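Local coordinates for protein Ac-ASP-7 (Ancylostoma caninum, PDB 3S6S) that is of uncertain function but, as a secreted SCP/TAPS family protein of a hookworm, probably takes part in interactions between parasite and host, at residues A[27-30]-A[31-35]. Residues are numbered along the deposited sequence; the frame is centred on the assembly and turned at random.
Sequences NGLR and QRIAK
L29 sits between two side chains of the following turn, I33 and R32, and shares one methyl, CD2, between them. Against I33, one turn on, L29 CD2 packs 3.7 Å from I33 CG1, with I33 CD1 at 3.9 Å from the same L29 CD2, the two branched chains lying at a slant to each other. I33 puts its CG1 branch there, anti to the carbonyl carbon (chi1 -59°), which also brings CG1 close to L29 O. Both residues are buried and reach V110 of helix 103-110, so the pair forms part of the seam between two helices. Against R32, L29 CD2 lies over one face of the guanidinium, not centred on it but nearer its outer atoms, 4.1 Å from R32 CZ. R32 CG and CD run alongside G28 O, CD 3.3 Å from it; the bend at chi3 (43°) then swings the guanidinium back to the L29 methyl. The stretch illustrates how side chains three and four residues apart fall on one helix face.

R30 leads away to other partners: NE bonds V109 O, NH2 Y111 O and NH1 Y48 O, so each nitrogen has a backbone acceptor in a buried setting. N27, likewise buried, takes the N-H of L50 on OD1. In the backbone, I33 N bonds L29 O at 2.9 Å and A34 N bonds R30 O at the same length. This i to i+4 pairing is that of an alpha-helix, and with K35 the first residue to leave helical geometry, it is here the closing turn of helix 16-34 in the alpha-beta-alpha sandwich of the SCP/TAPS fold.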
ATOM      1  N   ASN A  27       2.031  -1.100  -5.539  1.00 23.63           N
ATOM      2  CA  ASN A  27       1.895  -0.134  -6.630  1.00 24.71           C
ATOM      3  C   ASN A  27       1.792  -0.771  -8.004  1.00 26.43           C
ATOM      4  O   ASN A  27       1.113  -0.240  -8.902  1.00 25.44           O
ATOM      5  CB  ASN A  27       2.960   0.964  -6.551  1.00 24.98           C
ATOM      6  CG  ASN A  27       2.651   1.974  -5.453  1.00 27.80           C
ATOM      7  OD1 ASN A  27       1.545   2.544  -5.407  1.00 25.23           O
ATOM      8  ND2 ASN A  27       3.600   2.161  -4.535  1.00 25.70           N
ATOM      9  N   GLY A  28       2.430  -1.928  -8.153  1.00 26.20           N
ATOM     10  CA  GLY A  28       2.231  -2.746  -9.337  1.00 26.02           C
ATOM     11  C   GLY A  28       0.764  -3.076  -9.567  1.00 31.21           C
ATOM     12  O   GLY A  28       0.253  -2.945 -10.681  1.00 35.18           O
ATOM     13  N   LEU A  29       0.069  -3.496  -8.511  1.00 29.14           N
ATOM     14  CA  LEU A  29      -1.324  -3.861  -8.669  1.00 28.55           C
ATOM     15  C   LEU A  29      -2.097  -2.607  -9.019  1.00 31.74           C
ATOM     16  O   LEU A  29      -2.897  -2.587  -9.947  1.00 33.87           O
ATOM     17  CB  LEU A  29      -1.872  -4.466  -7.387  1.00 32.69           C
ATOM     18  CG  LEU A  29      -2.898  -5.596  -7.515  1.00 35.99           C
ATOM     19  CD1 LEU A  29      -3.753  -5.625  -6.276  1.00 29.25           C
ATOM     20  CD2 LEU A  29      -3.766  -5.456  -8.757  1.00 36.59           C
ATOM     21  N   ARG A  30      -1.833  -1.548  -8.269  1.00 28.58           N
ATOM     22  CA  ARG A  30      -2.559  -0.308  -8.451  1.00 31.30           C
ATOM     23  C   ARG A  30      -2.439   0.226  -9.851  1.00 31.79           C
ATOM     24  O   ARG A  30      -3.410   0.741 -10.404  1.00 30.18           O
ATOM     25  CB  ARG A  30      -2.049   0.749  -7.488  1.00 29.95           C
ATOM     26  CG  ARG A  30      -2.518   0.526  -6.087  1.00 27.36           C
ATOM     27  CD  ARG A  30      -2.115   1.696  -5.235  1.00 31.10           C
ATOM     28  NE  ARG A  30      -2.991   1.694  -4.094  1.00 37.67           N
ATOM     29  CZ  ARG A  30      -3.782   2.688  -3.748  1.00 32.41           C
ATOM     30  NH1 ARG A  30      -3.783   3.830  -4.419  1.00 30.49           N
ATOM     31  NH2 ARG A  30      -4.552   2.526  -2.692  1.00 36.81           N
ATOM     32  N   GLN A  31      -1.229   0.141 -10.396  1.00 30.94           N
ATOM     33  CA  GLN A  31      -0.970   0.593 -11.751  1.00 35.10           C
ATOM     34  C   GLN A  31      -1.822  -0.198 -12.752  1.00 36.24           C
ATOM     35  O   GLN A  31      -2.438   0.378 -13.641  1.00 38.39           O
ATOM     36  CB  GLN A  31       0.521   0.479 -12.089  1.00 29.59           C
ATOM     37  CG  GLN A  31       0.810   0.866 -13.512  1.00 38.35           C
ATOM     38  CD  GLN A  31       2.288   0.940 -13.820  1.00 38.35           C
ATOM     39  OE1 GLN A  31       2.804   2.005 -14.156  1.00 37.79           O
ATOM     40  NE2 GLN A  31       2.974  -0.190 -13.719  1.00 30.04           N
ATOM     41  N   ARG A  32      -1.874  -1.517 -12.584  1.00 36.48           N
ATOM     42  CA  ARG A  32      -2.674  -2.361 -13.468  1.00 38.96           C
ATOM     43  C   ARG A  32      -4.164  -2.083 -13.321  1.00 36.77           C
ATOM     44  O   ARG A  32      -4.910  -2.093 -14.302  1.00 38.48           O
ATOM     45  CB  ARG A  32      -2.371  -3.837 -13.222  1.00 39.83           C
ATOM     46  CG  ARG A  32      -0.977  -4.250 -13.666  1.00 45.29           C
ATOM     47  CD  ARG A  32      -0.456  -5.415 -12.828  1.00 49.32           C
ATOM     48  NE  ARG A  32      -1.482  -6.433 -12.610  1.00 46.83           N
ATOM     49  CZ  ARG A  32      -1.459  -7.311 -11.610  1.00 53.43           C
ATOM     50  NH1 ARG A  32      -0.464  -7.290 -10.722  1.00 48.40           N
ATOM     51  NH2 ARG A  32      -2.441  -8.201 -11.488  1.00 56.33           N
ATOM     52  N   ILE A  33      -4.604  -1.816 -12.102  1.00 37.72           N
ATOM     53  CA  ILE A  33      -6.008  -1.478 -11.900  1.00 34.72           C
ATOM     54  C   ILE A  33      -6.351  -0.157 -12.574  1.00 38.72           C
ATOM     55  O   ILE A  33      -7.393  -0.039 -13.222  1.00 41.71           O
ATOM     56  CB  ILE A  33      -6.377  -1.426 -10.430  1.00 34.87           C
ATOM     57  CG1 ILE A  33      -6.107  -2.784  -9.791  1.00 36.37           C
ATOM     58  CG2 ILE A  33      -7.845  -1.030 -10.262  1.00 37.21           C
ATOM     59  CD1 ILE A  33      -6.735  -2.945  -8.443  1.00 30.73           C
ATOM     60  N   ALA A  34      -5.465   0.828 -12.437  1.00 39.31           N
ATOM     61  CA  ALA A  34      -5.679   2.139 -13.044  1.00 41.51           C
ATOM     62  C   ALA A  34      -5.924   2.000 -14.542  1.00 39.13           C
ATOM     63  O   ALA A  34      -6.772   2.680 -15.112  1.00 39.72           O
ATOM     64  CB  ALA A  34      -4.488   3.050 -12.789  1.00 38.91           C
ATOM     65  N   LYS A  35      -5.170   1.115 -15.173  1.00 40.79           N
ATOM     66  CA  LYS A  35      -5.286   0.908 -16.608  1.00 44.91           C
ATOM     67  C   LYS A  35      -6.408  -0.081 -16.898  1.00 49.88           C
ATOM     68  O   LYS A  35      -6.529  -0.591 -18.013  1.00 50.32           O
ATOM     69  CB  LYS A  35      -3.965   0.400 -17.173  1.00 41.62           C
ATOM     70  CG  LYS A  35      -2.827   1.391 -17.030  1.00 45.66           C
ATOM     71  CD  LYS A  35      -1.473   0.678 -16.881  1.00 52.75           C
ATOM     72  CE  LYS A  35      -0.855   0.310 -18.232  1.00 54.30           C
ATOM     73  NZ  LYS A  35       0.309  -0.628 -18.081  1.00 61.44           N
TER